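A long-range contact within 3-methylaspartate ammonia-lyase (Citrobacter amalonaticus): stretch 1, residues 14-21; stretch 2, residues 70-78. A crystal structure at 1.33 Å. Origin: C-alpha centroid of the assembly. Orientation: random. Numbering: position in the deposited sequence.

Stretch 1 (14-21) SFYFDDQQ
Stretch 2, residues 70-78: AAVQYSGAG

A single backbone hydrogen bond joins these two stretches: D18 N donates to Q73 O at 2.9 Å, nearly straight at 163°. Q73 O also receives F17 CA at 3.4 Å in a CA-H...O contact and, within its own stretch, a weak bond from S75 N at 3.1 Å. Q73 CA makes a second CA-H...O contact with Y16 O at 3.4 Å; Y16 O is buried and has no hydrogen-bond partner in the model.

F17 and D18 are extended strand (phi/psi -88/123 and -117/137), while stretch 2 is irregular. The CA atoms of F17 and Q73 lie 4.5 Å apart and those of D18 and Y74 5.4 Å, so the register advances in the same direction along both chains. Q73 adopts -53/-53, and its t, t side chain starts away from the strand but ends near the D18 carboxylate. D18 (chi1 m) points its CB toward stretch 2.

F17, chi1 m, sets its CB sideways, and its ring end comes nearer stretch 2. F17 CD1 lies 3.5 Å from V72 O, at the ring edge, where polarized C-H groups suit a carbonyl; F17 CE1 packs 3.9 Å from A71 CB, an apolar contact. S75, also m, donates OG to V72 O at 2.7 Å, satisfying its hydroxyl in a buried site.

Beyond the strand, D19 (chi1 t) caps the following helix, and Q20 (-58/-38; chi1, chi2 both t) reaches over the Y74 ring. Q20 CG sits 4.2 Å from the Y74 ring centroid, 24° off the normal, a CH-pi contact exploiting glutamine's aliphatic stem. Q20 OE1 continues to A77 CB at 3.4 Å. Y74 (-91/61, chi1 m) begins a type II turn ending at A77; G76 has phi 78°, a positive value that favours glycine.

The contact buries 463 Å², both sides summed. Two waters bridge the stretches: one donates to D18 OD2, a carboxylate oxygen suited to accept, and bonds Y74 OH, 2.8 Å from each; another accepts from Q20 N at 3.1 Å and donates to S75 O at 2.8 Å.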

# COMPACT_ATOMS: atom_id res chain seq x y z
N SER A 14 -5.02 6.42 0.71
CA SER A 14 -4.03 6.00 -0.27
C SER A 14 -4.14 6.63 -1.64
O SER A 14 -3.49 6.17 -2.58
CB SER A 14 -4.01 4.49 -0.38
OG SER A 14 -3.38 3.90 0.75
N PHE A 15 -4.93 7.69 -1.79
CA PHE A 15 -4.87 8.43 -3.03
C PHE A 15 -5.23 9.89 -2.78
O PHE A 15 -4.72 10.50 -1.83
CB PHE A 15 -5.58 7.74 -4.21
CG PHE A 15 -4.99 8.12 -5.55
CD1 PHE A 15 -3.64 7.85 -5.80
CD2 PHE A 15 -5.72 8.79 -6.50
CE1 PHE A 15 -3.06 8.25 -6.96
CE2 PHE A 15 -5.13 9.17 -7.69
CZ PHE A 15 -3.80 8.91 -7.92
N TYR A 16 -6.08 10.44 -3.64
CA TYR A 16 -6.45 11.84 -3.66
C TYR A 16 -7.95 11.96 -3.87
O TYR A 16 -8.59 11.07 -4.43
CB TYR A 16 -5.69 12.57 -4.82
CG TYR A 16 -4.23 12.48 -4.52
CD1 TYR A 16 -3.53 11.33 -4.80
CD2 TYR A 16 -3.59 13.48 -3.81
CE1 TYR A 16 -2.23 11.18 -4.39
CE2 TYR A 16 -2.30 13.34 -3.39
CZ TYR A 16 -1.63 12.18 -3.67
OH TYR A 16 -0.35 11.99 -3.23
N PHE A 17 -8.50 13.06 -3.38
CA PHE A 17 -9.85 13.48 -3.75
C PHE A 17 -9.69 14.33 -5.00
O PHE A 17 -8.97 15.33 -4.97
CB PHE A 17 -10.49 14.32 -2.66
CG PHE A 17 -10.81 13.56 -1.40
CD1 PHE A 17 -11.70 12.51 -1.43
CD2 PHE A 17 -10.25 13.92 -0.19
CE1 PHE A 17 -12.00 11.82 -0.28
CE2 PHE A 17 -10.57 13.24 0.95
CZ PHE A 17 -11.43 12.18 0.90
N ASP A 18 -10.37 13.94 -6.07
CA ASP A 18 -10.32 14.66 -7.33
C ASP A 18 -11.70 15.18 -7.68
O ASP A 18 -12.70 14.47 -7.54
CB ASP A 18 -9.88 13.73 -8.45
CG ASP A 18 -8.40 13.46 -8.48
OD1 ASP A 18 -7.64 14.16 -7.77
OD2 ASP A 18 -7.95 12.55 -9.19
N ASP A 19 -11.73 16.42 -8.15
CA ASP A 19 -12.96 17.04 -8.60
C ASP A 19 -13.20 16.54 -10.02
O ASP A 19 -12.67 17.10 -10.99
CB ASP A 19 -12.79 18.55 -8.52
CG ASP A 19 -14.03 19.30 -8.90
OD1 ASP A 19 -14.87 18.73 -9.62
OD2 ASP A 19 -14.19 20.47 -8.51
N GLN A 20 -13.95 15.45 -10.15
CA GLN A 20 -14.16 14.78 -11.42
C GLN A 20 -14.78 15.72 -12.44
O GLN A 20 -14.43 15.67 -13.62
CB GLN A 20 -15.07 13.56 -11.26
CG GLN A 20 -15.04 12.65 -12.45
CD GLN A 20 -15.91 11.43 -12.26
OE1 GLN A 20 -16.72 11.39 -11.34
NE2 GLN A 20 -15.75 10.45 -13.13
N GLN A 21 -15.69 16.57 -11.99
CA GLN A 21 -16.36 17.48 -12.90
C GLN A 21 -15.35 18.46 -13.49
O GLN A 21 -15.36 18.69 -14.69
CB GLN A 21 -17.47 18.25 -12.20
CG GLN A 21 -18.29 19.11 -13.15
CD GLN A 21 -18.98 18.29 -14.21
OE1 GLN A 21 -18.69 18.42 -15.41
NE2 GLN A 21 -19.89 17.43 -13.79
N ALA A 70 -13.27 6.51 5.30
CA ALA A 70 -12.64 6.86 4.03
C ALA A 70 -13.72 7.03 2.99
O ALA A 70 -14.81 6.46 3.13
CB ALA A 70 -11.66 5.78 3.60
N ALA A 71 -13.41 7.80 1.96
CA ALA A 71 -14.35 8.12 0.90
C ALA A 71 -13.67 7.97 -0.45
O ALA A 71 -12.44 8.01 -0.56
CB ALA A 71 -14.86 9.51 1.08
N VAL A 72 -14.48 7.85 -1.50
CA VAL A 72 -13.93 7.60 -2.82
C VAL A 72 -13.19 8.79 -3.42
O VAL A 72 -13.38 9.93 -3.02
CB VAL A 72 -15.01 7.10 -3.81
CG1 VAL A 72 -15.74 5.88 -3.26
CG2 VAL A 72 -15.97 8.18 -4.16
N GLN A 73 -12.35 8.49 -4.39
CA GLN A 73 -11.57 9.49 -5.09
C GLN A 73 -12.48 10.59 -5.65
O GLN A 73 -12.25 11.77 -5.42
CB GLN A 73 -10.80 8.82 -6.23
CG GLN A 73 -10.06 9.80 -7.17
CD GLN A 73 -9.22 9.11 -8.25
OE1 GLN A 73 -8.40 9.76 -8.92
NE2 GLN A 73 -9.42 7.83 -8.43
N TYR A 74 -13.50 10.19 -6.39
CA TYR A 74 -14.41 11.15 -7.01
C TYR A 74 -15.58 11.44 -6.07
O TYR A 74 -16.75 11.21 -6.40
CB TYR A 74 -14.84 10.64 -8.39
CG TYR A 74 -13.67 10.38 -9.33
CD1 TYR A 74 -12.76 11.39 -9.61
CD2 TYR A 74 -13.46 9.14 -9.90
CE1 TYR A 74 -11.68 11.16 -10.47
CE2 TYR A 74 -12.39 8.90 -10.73
CZ TYR A 74 -11.50 9.91 -11.02
OH TYR A 74 -10.43 9.65 -11.86
N SER A 75 -15.26 11.98 -4.90
CA SER A 75 -16.26 12.31 -3.90
C SER A 75 -17.11 13.48 -4.36
O SER A 75 -16.64 14.36 -5.10
CB SER A 75 -15.59 12.64 -2.56
OG SER A 75 -15.24 11.47 -1.83
N GLY A 76 -18.37 13.50 -3.96
CA GLY A 76 -19.27 14.56 -4.36
C GLY A 76 -19.78 14.39 -5.77
O GLY A 76 -20.60 15.20 -6.21
N ALA A 77 -19.32 13.37 -6.49
CA ALA A 77 -19.77 13.10 -7.85
C ALA A 77 -20.83 11.99 -7.85
O ALA A 77 -20.84 11.15 -6.96
CB ALA A 77 -18.59 12.67 -8.74
N GLY A 78 -21.72 12.01 -8.83
CA GLY A 78 -22.63 10.90 -9.03
C GLY A 78 -23.54 10.53 -7.88
O GLY A 78 -23.87 9.36 -7.70
O HOH W 1 -8.66 11.79 -11.74
O HOH W 2 -15.42 14.44 -7.59